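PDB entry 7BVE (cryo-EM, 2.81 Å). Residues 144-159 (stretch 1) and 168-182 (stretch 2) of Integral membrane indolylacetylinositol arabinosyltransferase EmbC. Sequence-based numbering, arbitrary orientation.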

# COMPACT_ATOMS: atom_id res chain seq x y z
N THR A 144 34.86 3.80 34.89
CA THR A 144 34.11 2.55 34.98
C THR A 144 32.82 2.71 34.20
O THR A 144 32.20 3.77 34.23
N ALA A 145 32.42 1.67 33.47
CA ALA A 145 31.18 1.69 32.72
C ALA A 145 30.39 0.42 32.97
O ALA A 145 30.95 -0.67 32.99
N HIS A 146 29.08 0.57 33.17
CA HIS A 146 28.17 -0.55 33.37
C HIS A 146 26.86 -0.25 32.66
O HIS A 146 26.71 0.78 32.00
N ALA A 147 25.89 -1.14 32.83
CA ALA A 147 24.60 -1.00 32.18
C ALA A 147 23.70 0.02 32.85
O ALA A 147 22.64 0.35 32.30
N ASP A 148 24.08 0.54 34.01
CA ASP A 148 23.25 1.49 34.75
C ASP A 148 23.94 2.83 34.97
O ASP A 148 23.27 3.87 34.99
N LYS A 149 25.26 2.84 35.13
CA LYS A 149 25.96 4.10 35.35
C LYS A 149 27.38 4.03 34.82
O LYS A 149 28.03 2.98 34.86
N VAL A 150 27.86 5.16 34.30
CA VAL A 150 29.26 5.38 33.97
C VAL A 150 29.79 6.42 34.93
O VAL A 150 29.02 7.21 35.49
N THR A 151 31.10 6.42 35.16
CA THR A 151 31.69 7.25 36.21
C THR A 151 33.18 7.45 35.94
O THR A 151 33.90 6.50 35.65
N GLY A 152 33.62 8.71 36.01
CA GLY A 152 35.03 9.02 35.92
C GLY A 152 35.50 9.82 37.11
O GLY A 152 34.72 10.45 37.79
N GLU A 153 36.82 9.78 37.35
CA GLU A 153 37.37 10.45 38.52
C GLU A 153 38.86 10.75 38.40
O GLU A 153 39.66 9.83 38.24
N PHE A 154 39.24 12.02 38.52
CA PHE A 154 40.64 12.42 38.66
C PHE A 154 41.01 12.27 40.13
O PHE A 154 40.60 13.08 40.96
N VAL A 155 41.79 11.25 40.45
CA VAL A 155 42.08 10.90 41.84
C VAL A 155 43.27 11.72 42.31
O VAL A 155 44.42 11.39 41.99
N GLY A 156 43.01 12.76 43.09
CA GLY A 156 44.09 13.57 43.63
C GLY A 156 43.81 15.05 43.70
O GLY A 156 44.41 15.75 44.53
N LEU A 157 42.92 15.56 42.86
CA LEU A 157 42.65 16.99 42.82
C LEU A 157 41.16 17.26 42.98
O LEU A 157 40.32 16.38 42.81
N THR A 158 40.85 18.52 43.31
CA THR A 158 39.49 19.00 43.53
C THR A 158 39.20 20.15 42.57
O THR A 158 40.05 20.54 41.77
N GLN A 159 37.99 20.70 42.67
CA GLN A 159 37.62 21.82 41.82
C GLN A 159 38.32 23.10 42.25
O GLN A 159 39.02 23.16 43.27
N GLU A 168 35.67 19.06 46.54
CA GLU A 168 34.65 18.03 46.39
C GLU A 168 35.14 16.80 45.63
O GLU A 168 34.33 15.92 45.34
N ALA A 169 36.44 16.73 45.31
CA ALA A 169 37.12 15.55 44.76
C ALA A 169 36.48 15.10 43.44
O ALA A 169 35.78 14.09 43.38
N VAL A 170 36.72 15.92 42.41
CA VAL A 170 36.01 15.99 41.13
C VAL A 170 35.70 14.65 40.46
O VAL A 170 36.57 13.81 40.24
N ARG A 171 34.41 14.43 40.18
CA ARG A 171 33.91 13.21 39.59
C ARG A 171 32.88 13.58 38.54
O ARG A 171 32.68 14.75 38.22
N GLY A 172 32.22 12.56 38.00
CA GLY A 172 31.13 12.78 37.08
C GLY A 172 30.42 11.47 36.80
O GLY A 172 31.08 10.48 36.49
N GLU A 173 29.10 11.45 36.93
CA GLU A 173 28.33 10.24 36.74
C GLU A 173 27.18 10.52 35.79
O GLU A 173 26.66 11.63 35.73
N ARG A 174 26.79 9.49 35.04
CA ARG A 174 25.64 9.57 34.15
C ARG A 174 24.80 8.32 34.37
O ARG A 174 25.27 7.21 34.11
N SER A 175 23.57 8.49 34.85
CA SER A 175 22.69 7.38 35.16
C SER A 175 21.34 7.57 34.49
O SER A 175 21.04 8.63 33.93
N GLY A 176 20.52 6.53 34.55
CA GLY A 176 19.19 6.60 33.97
C GLY A 176 19.13 6.27 32.49
O GLY A 176 18.07 6.42 31.88
N TYR A 177 20.24 5.81 31.92
CA TYR A 177 20.33 5.49 30.50
C TYR A 177 21.55 4.60 30.33
O TYR A 177 22.45 4.60 31.17
N ASP A 178 21.56 3.82 29.25
CA ASP A 178 22.63 2.86 29.00
C ASP A 178 23.71 3.57 28.19
O ASP A 178 23.63 3.70 26.97
N PHE A 179 24.74 4.05 28.89
CA PHE A 179 25.83 4.81 28.28
C PHE A 179 27.05 3.95 28.03
O PHE A 179 28.18 4.43 28.20
N ARG A 180 26.88 2.70 27.68
CA ARG A 180 28.05 1.89 27.40
C ARG A 180 28.62 2.24 26.03
O ARG A 180 27.86 2.41 25.08
N PRO A 181 29.93 2.39 25.91
CA PRO A 181 30.52 2.75 24.62
C PRO A 181 30.71 1.54 23.72
O PRO A 181 30.88 0.41 24.17
N GLN A 182 30.67 1.80 22.41
CA GLN A 182 30.94 0.77 21.43
C GLN A 182 32.44 0.60 21.23
O GLN A 182 33.19 1.58 21.15

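A pair of facing glycines, Gly-152 and Gly-172, lies within this antiparallel ladder, one pair from its Glu-153/Arg-171 end, so the two strands meet there through backbone alone: Gly-152 N donates to Gly-172 O (3.1 Å), and Gly-172 N returns a weak bond to Gly-152 O (3.3 Å). Two residues along, Val-150 and Arg-174 form the next hydrogen-bonded pair, with Arg-174 N to Val-150 O at 3.2 Å and a weak bond from Val-150 N to Arg-174 O at 3.3 Å. Val-150 (chi1 m) points to the same sheet face as Arg-174; Val-150 CG2 lies 3.7 Å from Arg-174 CB, while Val-150 CG1 reaches Phe-179 CB at 3.8 Å. The end of Arg-174 leads away, and Arg-174 NH1 binds its own strand at Glu-173 O (3.0 Å).

The other face is polar and carries Thr-151, Glu-153, Arg-171 and Glu-173. Arg-171 (chi1 m, chi2 t, chi3 p) places its guanidinium edge by Thr-151 (t), giving a weak Arg-171 NH1 to Thr-151 OG1 bond of 3.5 Å. Arg-171 NE pairs with Glu-173 OE2 at 3.1 Å and, in a long salt bridge, with Glu-153 OE1 at 3.9 Å; both oxygens lie well out of the guanidinium plane, so these are charge contacts without a directed N-H.

Val-170 (p) points toward stretch 1 and has the largest covered area: Val-170 CG1 meets Leu-157 CD1 at 3.7 Å and Phe-154 CB at 4.3 Å. Gln-159, poorly ordered, brings Gln-159 NE2 within 3.6 Å of Val-170 CB, and Gln-159 OE1 accepts a weak bond from Glu-168 N (3.4 Å).

Beyond the strands, Asp-178 (t) holds Arg-180 in a salt bridge, Asp-178 OD1 to Arg-180 NE 3.2 Å, with Ala-147 CA over one guanidinium face; Arg-180 CG also approaches His-146 O at 3.3 Å.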

# COMPACT_ATOMS: atom_id res chain seq x y z
CB THR A 144 33.81 2.19 36.45
OG1 THR A 144 35.02 2.22 37.21
CG2 THR A 144 33.24 0.81 36.56
CB ALA A 145 31.43 1.85 31.23
CB HIS A 146 27.89 -0.80 34.85
CG HIS A 146 29.09 -1.22 35.63
ND1 HIS A 146 29.67 -2.46 35.49
CD2 HIS A 146 29.78 -0.59 36.60
CE1 HIS A 146 30.69 -2.56 36.32
NE2 HIS A 146 30.78 -1.44 37.00
CB ALA A 147 23.89 -2.35 32.13
CB ASP A 148 22.83 0.87 36.07
CG ASP A 148 23.99 0.31 36.85
OD1 ASP A 148 25.11 0.30 36.32
OD2 ASP A 148 23.78 -0.12 38.00
CB LYS A 149 25.96 4.48 36.83
CG LYS A 149 26.67 3.50 37.74
CD LYS A 149 26.67 3.98 39.17
CE LYS A 149 27.40 3.01 40.07
NZ LYS A 149 27.42 3.46 41.49
CB VAL A 150 29.45 5.82 32.50
CG1 VAL A 150 28.96 4.75 31.57
CG2 VAL A 150 28.72 7.10 32.23
CB THR A 151 31.45 6.63 37.59
OG1 THR A 151 32.23 7.32 38.58
CG2 THR A 151 31.73 5.14 37.63
CB GLU A 153 37.15 9.61 39.77
CG GLU A 153 37.70 10.25 41.02
CD GLU A 153 37.47 9.43 42.26
OE1 GLU A 153 36.87 8.34 42.15
OE2 GLU A 153 37.88 9.88 43.35
CB PHE A 154 40.87 13.85 38.18
CG PHE A 154 40.79 14.02 36.69
CD1 PHE A 154 41.90 13.77 35.89
CD2 PHE A 154 39.63 14.47 36.09
CE1 PHE A 154 41.85 13.96 34.52
CE2 PHE A 154 39.57 14.65 34.71
CZ PHE A 154 40.68 14.39 33.93
CB VAL A 155 42.34 9.40 42.00
CG1 VAL A 155 42.58 9.06 43.46
CG2 VAL A 155 41.18 8.60 41.44
CB LEU A 157 43.20 17.62 41.53
CG LEU A 157 42.78 17.20 40.12
CD1 LEU A 157 41.59 17.97 39.60
CD2 LEU A 157 43.95 17.41 39.20
CB THR A 158 39.29 19.47 44.97
OG1 THR A 158 40.21 20.53 45.25
CG2 THR A 158 39.54 18.33 45.95
CB GLN A 159 36.11 22.06 41.84
CG GLN A 159 35.23 21.01 41.21
CD GLN A 159 34.89 19.92 42.18
OE1 GLN A 159 35.17 20.03 43.37
NE2 GLN A 159 34.24 18.87 41.70
CB GLU A 168 33.40 18.59 45.70
CG GLU A 168 32.64 19.62 46.51
CD GLU A 168 31.48 20.23 45.74
OE1 GLU A 168 31.36 19.94 44.53
OE2 GLU A 168 30.71 21.01 46.33
CB ALA A 169 37.15 14.40 45.78
CB VAL A 170 36.79 16.91 40.17
CG1 VAL A 170 38.24 16.55 40.15
CG2 VAL A 170 36.22 16.86 38.76
CB ARG A 171 33.28 12.29 40.64
CG ARG A 171 34.24 11.75 41.67
CD ARG A 171 33.56 10.85 42.67
NE ARG A 171 33.15 9.59 42.06
CZ ARG A 171 32.43 8.66 42.68
NH1 ARG A 171 32.10 7.54 42.04
NH2 ARG A 171 32.04 8.84 43.93
CB GLU A 173 27.80 9.68 38.06
CG GLU A 173 28.87 9.17 39.01
CD GLU A 173 29.45 10.26 39.88
OE1 GLU A 173 28.95 11.40 39.82
OE2 GLU A 173 30.41 9.98 40.63
CB ARG A 174 26.06 9.70 32.69
CG ARG A 174 26.81 10.96 32.35
CD ARG A 174 25.93 12.18 32.51
NE ARG A 174 26.59 13.39 32.02
CZ ARG A 174 27.39 14.16 32.76
NH1 ARG A 174 27.65 13.83 34.02
NH2 ARG A 174 27.94 15.24 32.24
CB SER A 175 22.51 7.24 36.68
OG SER A 175 23.75 6.97 37.30
CB TYR A 177 20.42 6.75 29.64
CG TYR A 177 20.44 6.53 28.15
CD1 TYR A 177 19.31 6.10 27.48
CD2 TYR A 177 21.58 6.80 27.41
CE1 TYR A 177 19.32 5.91 26.11
CE2 TYR A 177 21.60 6.62 26.04
CZ TYR A 177 20.47 6.18 25.40
OH TYR A 177 20.48 5.99 24.04
CB ASP A 178 22.07 1.63 28.30
CG ASP A 178 22.96 0.43 28.42
OD1 ASP A 178 24.08 0.57 28.94
OD2 ASP A 178 22.52 -0.68 28.06
CB PHE A 179 26.24 5.99 29.16
CG PHE A 179 25.23 7.09 29.23
CD1 PHE A 179 25.08 7.98 28.18
CD2 PHE A 179 24.46 7.27 30.36
CE1 PHE A 179 24.17 8.99 28.25
CE2 PHE A 179 23.55 8.28 30.44
CZ PHE A 179 23.40 9.14 29.38
CB ARG A 180 27.73 0.41 27.48
CG ARG A 180 27.60 -0.09 28.90
CD ARG A 180 27.36 -1.57 28.98
NE ARG A 180 26.01 -1.93 28.61
CZ ARG A 180 25.58 -3.18 28.52
NH1 ARG A 180 24.33 -3.44 28.19
NH2 ARG A 180 26.40 -4.18 28.78
CB PRO A 181 31.87 3.35 25.02
CG PRO A 181 32.20 2.68 26.27
CD PRO A 181 30.92 2.47 26.99
CB GLN A 182 30.26 1.11 20.10
CG GLN A 182 30.52 0.11 19.00
CD GLN A 182 29.69 0.34 17.77
OE1 GLN A 182 28.85 1.22 17.74
NE2 GLN A 182 29.94 -0.45 16.74